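Local coordinates for protein succinylglutamate desuccinylase/aspartoacylase (Shewanella frigidimarina, PDB 3LWU) that binds a zinc ion and is probably a metal-dependent hydrolase of the succinylglutamate desuccinylase/aspartoacylase family, acting on ester bonds, at residues Q132-Y135 with A136-H140; H140-N143 with S144-F147; N61-G64 with A65-Q68; G227-M230 with D231-T234. One frame throughout, in Å; residues are numbered along the deposited sequence.

Contact 1 of 4, residues Q132-Y135 with A136-H140; sequences QNWY and AEHQH
The imidazole of His138 lies flat over the indole of Trp134, one helical turn further along the chain. The two rings form an offset stack, with the centroids of the imidazole and the six-membered indole ring 3.9 Å apart and their planes turned by 18°. His138 CE1 comes to 3.2 Å from Trp134 NE1, while His138 CB sits above the six-membered ring in a CH-pi contact. A hydrogen bond fixes the rotation of the imidazole: His138 ND1 donates to Trp134 O at 2.7 Å, almost straight at 168°, with the acceptor in the ring plane. Trp134 meets its partner because CG stands anti to the backbone N (chi1 -171°), which swings the indole out beside the carbonyl carbon, where the imidazole can cover it. This is an i to i+4 pairing in the last turns of helix 131-138, a short helix at the surface; the indole of Trp134 also meets Tyr150 of helix 143-160 edge-to-face. With an alanine in place of Trp134, the imidazole of His138 would probably lose the face it stacks on, leaving its bond to the backbone oxygen with less support in fixing its rotation. On the exposed side Asn133 ND2 makes a weak bond to Glu137 OE2, the amide and carboxylate planes nearly perpendicular. Tyr135 takes Gln139 CB over one face, offset toward the rim and 3.9 Å from Tyr135 CE2; its ring also meets Tyr244 edge-to-face.

Contact 2 of 4, residues H140-N143 with S144-F147; sequences HLTN and SELF
Thr142 and Glu145 lie side by side and point the same way, Thr142 OG1 resting 3.4 Å from Glu145 CG. The hydroxyl oxygen also accepts from Glu145 N at 3.1 Å, and the bond is nearly straight at 163°. Chi1 of 63° makes this possible, for it sets OG1 between the backbone N and the carbonyl carbon of Thr142, facing the amide three residues on. Leu141 crosses Glu145 at about a right angle: its CB packs against Glu145 CB at 3.8 Å, and Leu141 CD1 reaches over to the carbonyl of the same residue. Leu141 CB also lies 4.3 Å from Leu146 CB. Thr142 is thus the N-cap of helix 143-160, its side chain satisfying an amide of the first turn that has no earlier helical carbonyl to bind. The regular bonding begins with Leu146 N to Thr142 O at 2.8 Å and Phe147 N to Asn143 O. The ring of Phe147 stands with one face toward that second carbonyl, so Asn143 O sits 3.0 Å from Phe147 CG, above the ring plane and offset toward the rim. Asn143 CB approaches the far end of the same ring, 4.1 Å from Phe147 CZ, while its OD1 accepts from Arg250, which also bonds to Leu141 O. Phe147 meets Phe252 edge-to-face, and Leu146 packs on Trp134 and His138 of helix 131-138.

Contact 3 of 4, residues N61-G64 with A65-Q68; sequences NVHG and AEVQ. With ZN (zinc ion), chain C.
From His63 to Glu66 the backbone folds into a type I beta turn, closed by Glu66 N donating to His63 O at 3.0 Å. Asn61 ND2 reaches the same carbonyl oxygen from the opposite face of its plane, at 2.9 Å, and also donates to Gly64 O, so one amide group ties two carbonyls of the turn together; Asn61 OD1 is held in turn by Asn70. The turn brings His63 and Glu66 side by side, pointing the same way, with His63 CB only 3.2 Å from Glu66 CD and the ring and carboxylate planes 66° apart. Both grip the zinc ion. His63 ND1 binds it at 2.1 Å, Glu66 OE1 at 2.1 Å and Glu66 OE2 at a longer 2.6 Å, an uneven bidentate carboxylate. This His-X-X-Glu pair is the first part of the M14-type metal site, and His192 is its third protein residue. In the second shell Asn119 bonds to His63 NE2, Thr193 N donates to Glu66 OE1, and a water bridges Glu66 OE1 and His63 N. The loop is deeply buried between the end of strand 56-60 and the start of helix 68-80, with strand 187-194 delivering His192 from beside strand 56-60, its parallel neighbour.

Contact 4 of 4, residues G227-M230 with D231-T234; sequences GGAM and DEAT
Glu232 OE1 reaches back from the first turn of the helix to take two backbone amides of the loop before it, Gly227 N at 2.9 Å and Ala229 N at 3.1 Å. The donors come from opposite faces of the carboxylate plane: Gly227 N stands well above it, while Ala229 N arrives on the anti side, 35° out of plane. Glu232 gets there by placing CG anti to its carbonyl carbon (chi1 -58°), which turns the chain toward the N-terminus. An alanine here is likely to leave the amides of Gly227 and Ala229 without their shared acceptor, and the loop less firmly held to the helix start. Ala229 is the N-cap; its amide bonds to the side chain three residues on, as in one half of a capping box, but alanine has no side-chain acceptor to supply the other half. Ala229 O then starts the helical bonding, accepting from Ala233 N at 2.9 Å. One residue later Met230 O accepts from both the amide and the hydroxyl of Thr234, Thr234 OG1 lying 3.1 Å from Met230 O on the opposite face from Thr234 N. The same hydroxyl oxygen comes 3.5 Å from Met230 SE, as the bent selenomethionine chain curls past it. Ala229 CB touches two carboxylate oxygens, Asp231 OD1 and Glu232 OE1, each at 3.4 Å. Gly228, with a positive phi of 93°, could not carry a side chain without a clash against the preceding carbonyl. The helix start packs on helix 170-182 and on strands 187-194 and 257-263: Met230 meets Leu178 and Val188, Thr234 meets Ala258.

Along the chain the order is contact 3, contact 1, contact 2, contact 4, all within the catalytic domain. Contacts 1 and 2 are neighbours at the surface, centres about 10 Å apart; they share His140 and touch through Leu146 CD1, so helix 131-138 and helix 143-160 form a joined pair. Contacts 3 and 4 lie near the centre of the molecule, contact 3 at the zinc ion, and the centre of contact 3 is about 40 Å from that of contact 1. Contact 4 falls between, about 17 Å from contact 3 and about 24 Å from contacts 1 and 2, centre to centre. Its helix 230-247 runs from near the metal site outward to Tyr135 of contact 1, linking the buried site with the peripheral helices.

Contact 1 of 4, residues Q132-Y135 with A136-H140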
loop_
_atom_site.group_PDB
_atom_site.type_symbol
_atom_site.label_atom_id
_atom_site.label_comp_id
_atom_site.label_asym_id
_atom_site.label_seq_id
_atom_site.Cartn_x
_atom_site.Cartn_y
_atom_site.Cartn_z
ATOM N N GLN A 132 -2.037 -11.435 -44.369
ATOM C CA GLN A 132 -2.236 -11.662 -45.812
ATOM C C GLN A 132 -1.202 -10.860 -46.607
ATOM O O GLN A 132 -0.593 -11.361 -47.542
ATOM C CB GLN A 132 -3.646 -11.241 -46.287
ATOM C CG GLN A 132 -4.849 -11.626 -45.388
ATOM C CD GLN A 132 -6.127 -10.830 -45.738
ATOM O OE1 GLN A 132 -6.451 -9.819 -45.091
ATOM N NE2 GLN A 132 -6.841 -11.275 -46.774
ATOM N N ASN A 133 -1.023 -9.604 -46.218
ATOM C CA ASN A 133 -0.109 -8.706 -46.906
ATOM C C ASN A 133 1.358 -9.071 -46.696
ATOM O O ASN A 133 2.137 -9.132 -47.661
ATOM C CB ASN A 133 -0.339 -7.275 -46.422
ATOM C CG ASN A 133 0.344 -6.261 -47.302
ATOM O OD1 ASN A 133 -0.205 -5.858 -48.326
ATOM N ND2 ASN A 133 1.558 -5.855 -46.923
ATOM N N TRP A 134 1.729 -9.313 -45.433
ATOM C CA TRP A 134 3.109 -9.605 -45.095
ATOM C C TRP A 134 3.557 -10.861 -45.840
ATOM O O TRP A 134 4.661 -10.895 -46.435
ATOM C CB TRP A 134 3.328 -9.749 -43.555
ATOM C CG TRP A 134 4.805 -9.824 -43.242
ATOM C CD1 TRP A 134 5.632 -8.779 -42.924
ATOM C CD2 TRP A 134 5.648 -10.995 -43.291
ATOM N NE1 TRP A 134 6.923 -9.231 -42.749
ATOM C CE2 TRP A 134 6.957 -10.582 -42.970
ATOM C CE3 TRP A 134 5.413 -12.353 -43.542
ATOM C CZ2 TRP A 134 8.024 -11.467 -42.930
ATOM C CZ3 TRP A 134 6.484 -13.236 -43.492
ATOM C CH2 TRP A 134 7.768 -12.790 -43.195
ATOM N N TYR A 135 2.676 -11.870 -45.827
ATOM C CA TYR A 135 2.925 -13.179 -46.469
ATOM C C TYR A 135 3.066 -13.057 -47.981
ATOM O O TYR A 135 3.920 -13.725 -48.566
ATOM C CB TYR A 135 1.809 -14.187 -46.129
ATOM C CG TYR A 135 1.986 -15.593 -46.730
ATOM C CD1 TYR A 135 2.692 -16.582 -46.046
ATOM C CD2 TYR A 135 1.421 -15.930 -47.970
ATOM C CE1 TYR A 135 2.863 -17.869 -46.577
ATOM C CE2 TYR A 135 1.577 -17.219 -48.520
ATOM C CZ TYR A 135 2.304 -18.182 -47.810
ATOM O OH TYR A 135 2.463 -19.451 -48.317
ATOM N N ALA A 136 2.208 -12.231 -48.595
ATOM C CA ALA A 136 2.283 -11.943 -50.029
ATOM C C ALA A 136 3.641 -11.349 -50.412
ATOM O O ALA A 136 4.206 -11.730 -51.434
ATOM C CB ALA A 136 1.111 -11.017 -50.473
ATOM N N GLU A 137 4.183 -10.470 -49.565
ATOM C CA GLU A 137 5.490 -9.831 -49.828
ATOM C C GLU A 137 6.697 -10.747 -49.591
ATOM O O GLU A 137 7.817 -10.432 -49.998
ATOM C CB GLU A 137 5.650 -8.562 -48.969
ATOM C CG GLU A 137 5.248 -7.272 -49.693
ATOM C CD GLU A 137 4.766 -6.184 -48.743
ATOM O OE1 GLU A 137 5.465 -5.905 -47.733
ATOM O OE2 GLU A 137 3.680 -5.611 -49.014
ATOM N N HIS A 138 6.485 -11.868 -48.910
ATOM C CA HIS A 138 7.607 -12.733 -48.519
ATOM C C HIS A 138 7.434 -14.229 -48.863
ATOM O O HIS A 138 8.296 -15.026 -48.525
ATOM C CB HIS A 138 7.885 -12.576 -47.024
ATOM C CG HIS A 138 8.226 -11.178 -46.588
ATOM N ND1 HIS A 138 7.271 -10.275 -46.171
ATOM C CD2 HIS A 138 9.420 -10.552 -46.451
ATOM C CE1 HIS A 138 7.860 -9.150 -45.804
ATOM N NE2 HIS A 138 9.162 -9.290 -45.966
ATOM N N GLN A 139 6.359 -14.591 -49.569
ATOM C CA GLN A 139 6.059 -16.002 -49.919
ATOM C C GLN A 139 7.159 -16.681 -50.749
ATOM O O GLN A 139 7.360 -17.891 -50.656
ATOM C CB GLN A 139 4.703 -16.117 -50.657
ATOM C CG GLN A 139 4.732 -15.731 -52.165
ATOM C CD GLN A 139 3.321 -15.508 -52.785
ATOM O OE1 GLN A 139 2.895 -16.272 -53.639
ATOM N NE2 GLN A 139 2.618 -14.451 -52.357
ATOM N N HIS A 140 7.853 -15.897 -51.565
ATOM C CA HIS A 140 8.931 -16.405 -52.444
ATOM C C HIS A 140 10.139 -16.962 -51.666
ATOM O O HIS A 140 10.925 -17.739 -52.213
ATOM C CB HIS A 140 9.415 -15.282 -53.380
ATOM C CG HIS A 140 9.803 -14.028 -52.645
ATOM N ND1 HIS A 140 11.085 -13.797 -52.184
ATOM C CD2 HIS A 140 9.058 -12.964 -52.238
ATOM C CE1 HIS A 140 11.119 -12.631 -51.555
ATOM N NE2 HIS A 140 9.902 -12.113 -51.563
#

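Contact 2 of 4, residues H140-N143 with S144-F147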
loop_
_atom_site.group_PDB
_atom_site.type_symbol
_atom_site.label_atom_id
_atom_site.label_comp_id
_atom_site.label_asym_id
_atom_site.label_seq_id
_atom_site.Cartn_x
_atom_site.Cartn_y
_atom_site.Cartn_z
ATOM N N HIS A 140 7.853 -15.897 -51.565
ATOM C CA HIS A 140 8.931 -16.405 -52.444
ATOM C C HIS A 140 10.139 -16.962 -51.666
ATOM O O HIS A 140 10.925 -17.739 -52.213
ATOM C CB HIS A 140 9.415 -15.282 -53.380
ATOM C CG HIS A 140 9.803 -14.028 -52.645
ATOM N ND1 HIS A 140 11.085 -13.797 -52.184
ATOM C CD2 HIS A 140 9.058 -12.964 -52.238
ATOM C CE1 HIS A 140 11.119 -12.631 -51.555
ATOM N NE2 HIS A 140 9.902 -12.113 -51.563
ATOM N N LEU A 141 10.306 -16.528 -50.416
ATOM C CA LEU A 141 11.391 -17.008 -49.549
ATOM C C LEU A 141 11.188 -18.492 -49.171
ATOM O O LEU A 141 10.050 -18.967 -49.121
ATOM C CB LEU A 141 11.459 -16.153 -48.270
ATOM C CG LEU A 141 11.803 -14.649 -48.359
ATOM C CD1 LEU A 141 11.803 -14.031 -46.928
ATOM C CD2 LEU A 141 13.134 -14.376 -49.091
ATOM N N THR A 142 12.278 -19.228 -48.922
ATOM C CA THR A 142 12.164 -20.573 -48.339
ATOM C C THR A 142 11.533 -20.507 -46.962
ATOM O O THR A 142 11.469 -19.424 -46.353
ATOM C CB THR A 142 13.513 -21.284 -48.118
ATOM O OG1 THR A 142 14.303 -20.544 -47.167
ATOM C CG2 THR A 142 14.238 -21.571 -49.468
ATOM N N ASN A 143 11.094 -21.645 -46.437
ATOM C CA ASN A 143 10.590 -21.659 -45.047
ATOM C C ASN A 143 11.581 -21.031 -44.025
ATOM O O ASN A 143 11.171 -20.259 -43.142
ATOM C CB ASN A 143 10.210 -23.079 -44.600
ATOM C CG ASN A 143 8.885 -23.564 -45.182
ATOM O OD1 ASN A 143 8.211 -22.889 -45.983
ATOM N ND2 ASN A 143 8.504 -24.763 -44.778
ATOM N N SER A 144 12.870 -21.357 -44.134
ATOM C CA SER A 144 13.857 -20.816 -43.167
ATOM C C SER A 144 14.063 -19.327 -43.318
ATOM O O SER A 144 14.243 -18.632 -42.330
ATOM C CB SER A 144 15.227 -21.494 -43.285
ATOM O OG SER A 144 15.168 -22.813 -42.783
ATOM N N GLU A 145 14.094 -18.855 -44.561
ATOM C CA GLU A 145 14.284 -17.423 -44.810
ATOM C C GLU A 145 13.058 -16.662 -44.392
ATOM O O GLU A 145 13.168 -15.575 -43.863
ATOM C CB GLU A 145 14.608 -17.127 -46.285
ATOM C CG GLU A 145 15.998 -17.625 -46.769
ATOM C CD GLU A 145 17.173 -17.167 -45.873
ATOM O OE1 GLU A 145 16.976 -16.299 -44.996
ATOM O OE2 GLU A 145 18.306 -17.677 -46.045
ATOM N N LEU A 146 11.886 -17.240 -44.629
ATOM C CA LEU A 146 10.643 -16.596 -44.256
ATOM C C LEU A 146 10.593 -16.410 -42.738
ATOM O O LEU A 146 10.270 -15.327 -42.260
ATOM C CB LEU A 146 9.458 -17.432 -44.703
ATOM C CG LEU A 146 8.052 -16.879 -44.495
ATOM C CD1 LEU A 146 7.779 -15.827 -45.532
ATOM C CD2 LEU A 146 7.039 -18.021 -44.626
ATOM N N PHE A 147 10.911 -17.471 -41.998
ATOM C CA PHE A 147 10.985 -17.388 -40.540
ATOM C C PHE A 147 11.994 -16.325 -40.072
ATOM O O PHE A 147 11.686 -15.550 -39.142
ATOM C CB PHE A 147 11.268 -18.755 -39.879
ATOM C CG PHE A 147 10.294 -19.875 -40.284
ATOM C CD1 PHE A 147 8.997 -19.592 -40.733
ATOM C CD2 PHE A 147 10.689 -21.217 -40.198
ATOM C CE1 PHE A 147 8.125 -20.626 -41.101
ATOM C CE2 PHE A 147 9.813 -22.258 -40.564
ATOM C CZ PHE A 147 8.529 -21.953 -41.015
#

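Contact 3 of 4, residues N61-G64 with A65-Q68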
loop_
_atom_site.group_PDB
_atom_site.type_symbol
_atom_site.label_atom_id
_atom_site.label_comp_id
_atom_site.label_asym_id
_atom_site.label_seq_id
_atom_site.Cartn_x
_atom_site.Cartn_y
_atom_site.Cartn_z
ATOM N N ASN A 61 10.222 -13.953 -12.689
ATOM C CA ASN A 61 9.989 -12.960 -11.597
ATOM C C ASN A 61 9.467 -11.635 -12.122
ATOM O O ASN A 61 9.627 -10.608 -11.494
ATOM C CB ASN A 61 11.280 -12.791 -10.772
ATOM C CG ASN A 61 11.067 -12.326 -9.305
ATOM O OD1 ASN A 61 12.063 -12.166 -8.605
ATOM N ND2 ASN A 61 9.808 -12.152 -8.836
ATOM N N VAL A 62 8.769 -11.672 -13.263
ATOM C CA VAL A 62 8.061 -10.492 -13.741
ATOM C C VAL A 62 6.988 -10.052 -12.759
ATOM O O VAL A 62 6.718 -8.857 -12.588
ATOM C CB VAL A 62 7.461 -10.724 -15.116
ATOM C CG1 VAL A 62 6.507 -9.596 -15.472
ATOM C CG2 VAL A 62 8.587 -10.820 -16.145
ATOM N N HIS A 63 6.354 -11.027 -12.141
ATOM C CA HIS A 63 5.493 -10.790 -10.980
ATOM C C HIS A 63 6.424 -10.852 -9.807
ATOM O O HIS A 63 7.030 -11.872 -9.570
ATOM C CB HIS A 63 4.386 -11.879 -10.897
ATOM C CG HIS A 63 3.241 -11.638 -11.832
ATOM N ND1 HIS A 63 2.599 -12.646 -12.517
ATOM C CD2 HIS A 63 2.668 -10.484 -12.251
ATOM C CE1 HIS A 63 1.645 -12.136 -13.275
ATOM N NE2 HIS A 63 1.670 -10.819 -13.140
ATOM N N GLY A 64 6.557 -9.771 -9.040
ATOM C CA GLY A 64 7.682 -9.640 -8.127
ATOM C C GLY A 64 7.707 -10.542 -6.911
ATOM O O GLY A 64 8.764 -10.733 -6.330
ATOM N N ALA A 65 6.547 -11.067 -6.516
ATOM C CA ALA A 65 6.444 -12.012 -5.407
ATOM C C ALA A 65 6.838 -13.412 -5.819
ATOM O O ALA A 65 7.071 -14.288 -4.985
ATOM C CB ALA A 65 4.957 -12.047 -4.855
ATOM N N GLU A 66 6.878 -13.640 -7.123
ATOM C CA GLU A 66 7.053 -14.968 -7.669
ATOM C C GLU A 66 8.533 -15.261 -7.856
ATOM O O GLU A 66 9.030 -15.297 -8.990
ATOM C CB GLU A 66 6.239 -15.073 -8.954
ATOM C CG GLU A 66 4.748 -14.884 -8.694
ATOM C CD GLU A 66 3.859 -14.917 -9.926
ATOM O OE1 GLU A 66 4.360 -15.286 -10.999
ATOM O OE2 GLU A 66 2.644 -14.507 -9.831
ATOM N N VAL A 67 9.223 -15.442 -6.718
ATOM C CA VAL A 67 10.678 -15.466 -6.689
ATOM C C VAL A 67 11.301 -16.828 -6.994
ATOM O O VAL A 67 12.499 -16.859 -7.324
ATOM C CB VAL A 67 11.280 -14.871 -5.365
ATOM C CG1 VAL A 67 10.983 -13.350 -5.274
ATOM C CG2 VAL A 67 10.790 -15.635 -4.104
ATOM N N GLN A 68 10.523 -17.932 -6.972
ATOM C CA GLN A 68 11.120 -19.297 -7.115
ATOM C C GLN A 68 11.827 -19.484 -8.452
ATOM O O GLN A 68 12.831 -20.203 -8.518
ATOM C CB GLN A 68 10.080 -20.407 -6.866
ATOM C CG GLN A 68 10.519 -21.883 -7.076
ATOM C CD GLN A 68 11.507 -22.421 -6.056
ATOM O OE1 GLN A 68 12.233 -21.666 -5.347
ATOM N NE2 GLN A 68 11.565 -23.745 -5.974
HETATM ZN ZN ZN C . 2.961 -14.684 -12.381
HETATM O O HOH W 1 6.746 -14.000 -12.436
#

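Contact 4 of 4, residues G227-M230 with D231-T234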
loop_
_atom_site.group_PDB
_atom_site.type_symbol
_atom_site.label_atom_id
_atom_site.label_comp_id
_atom_site.label_asym_id
_atom_site.label_seq_id
_atom_site.Cartn_x
_atom_site.Cartn_y
_atom_site.Cartn_z
ATOM N N GLY A 227 -3.992 -12.110 -24.864
ATOM C CA GLY A 227 -4.572 -11.460 -23.665
ATOM C C GLY A 227 -3.539 -10.642 -22.910
ATOM O O GLY A 227 -3.701 -10.359 -21.733
ATOM N N GLY A 228 -2.453 -10.282 -23.593
ATOM C CA GLY A 228 -1.436 -9.406 -23.026
ATOM C C GLY A 228 -0.233 -10.064 -22.337
ATOM O O GLY A 228 0.611 -9.311 -21.826
ATOM N N ALA A 229 -0.170 -11.422 -22.310
ATOM C CA ALA A 229 0.894 -12.192 -21.589
ATOM C C ALA A 229 2.083 -12.543 -22.487
ATOM O O ALA A 229 1.931 -12.652 -23.698
ATOM C CB ALA A 229 0.334 -13.465 -20.961
HETATM N N MSE A 230 3.249 -12.754 -21.868
HETATM C CA MSE A 230 4.517 -13.050 -22.581
HETATM C C MSE A 230 4.404 -14.259 -23.484
HETATM O O MSE A 230 4.857 -14.205 -24.643
HETATM C CB MSE A 230 5.706 -13.259 -21.611
HETATM C CG MSE A 230 6.969 -13.912 -22.265
HETATM SE SE MSE A 230 7.742 -12.689 -23.605
HETATM C CE MSE A 230 9.101 -11.851 -22.421
ATOM N N ASP A 231 3.796 -15.338 -22.988
ATOM C CA ASP A 231 3.692 -16.534 -23.819
ATOM C C ASP A 231 2.902 -16.233 -25.096
ATOM O O ASP A 231 3.394 -16.467 -26.173
ATOM C CB ASP A 231 3.203 -17.781 -23.040
ATOM C CG ASP A 231 1.840 -17.603 -22.333
ATOM O OD1 ASP A 231 1.296 -16.471 -22.156
ATOM O OD2 ASP A 231 1.322 -18.660 -21.929
ATOM N N GLU A 232 1.727 -15.619 -24.967
ATOM C CA GLU A 232 0.871 -15.233 -26.116
ATOM C C GLU A 232 1.515 -14.216 -27.052
ATOM O O GLU A 232 1.398 -14.332 -28.277
ATOM C CB GLU A 232 -0.437 -14.629 -25.606
ATOM C CG GLU A 232 -1.221 -15.571 -24.684
ATOM C CD GLU A 232 -2.051 -14.882 -23.572
ATOM O OE1 GLU A 232 -1.984 -13.641 -23.374
ATOM O OE2 GLU A 232 -2.772 -15.640 -22.893
ATOM N N ALA A 233 2.196 -13.222 -26.490
ATOM C CA ALA A 233 2.913 -12.225 -27.305
ATOM C C ALA A 233 3.978 -12.879 -28.213
ATOM O O ALA A 233 4.248 -12.427 -29.318
ATOM C CB ALA A 233 3.548 -11.181 -26.413
ATOM N N THR A 234 4.555 -13.950 -27.702
ATOM C CA THR A 234 5.615 -14.709 -28.329
ATOM C C THR A 234 5.092 -15.679 -29.391
ATOM O O THR A 234 5.634 -15.699 -30.487
ATOM C CB THR A 234 6.385 -15.479 -27.239
ATOM O OG1 THR A 234 7.219 -14.553 -26.553
ATOM C CG2 THR A 234 7.232 -16.500 -27.794
#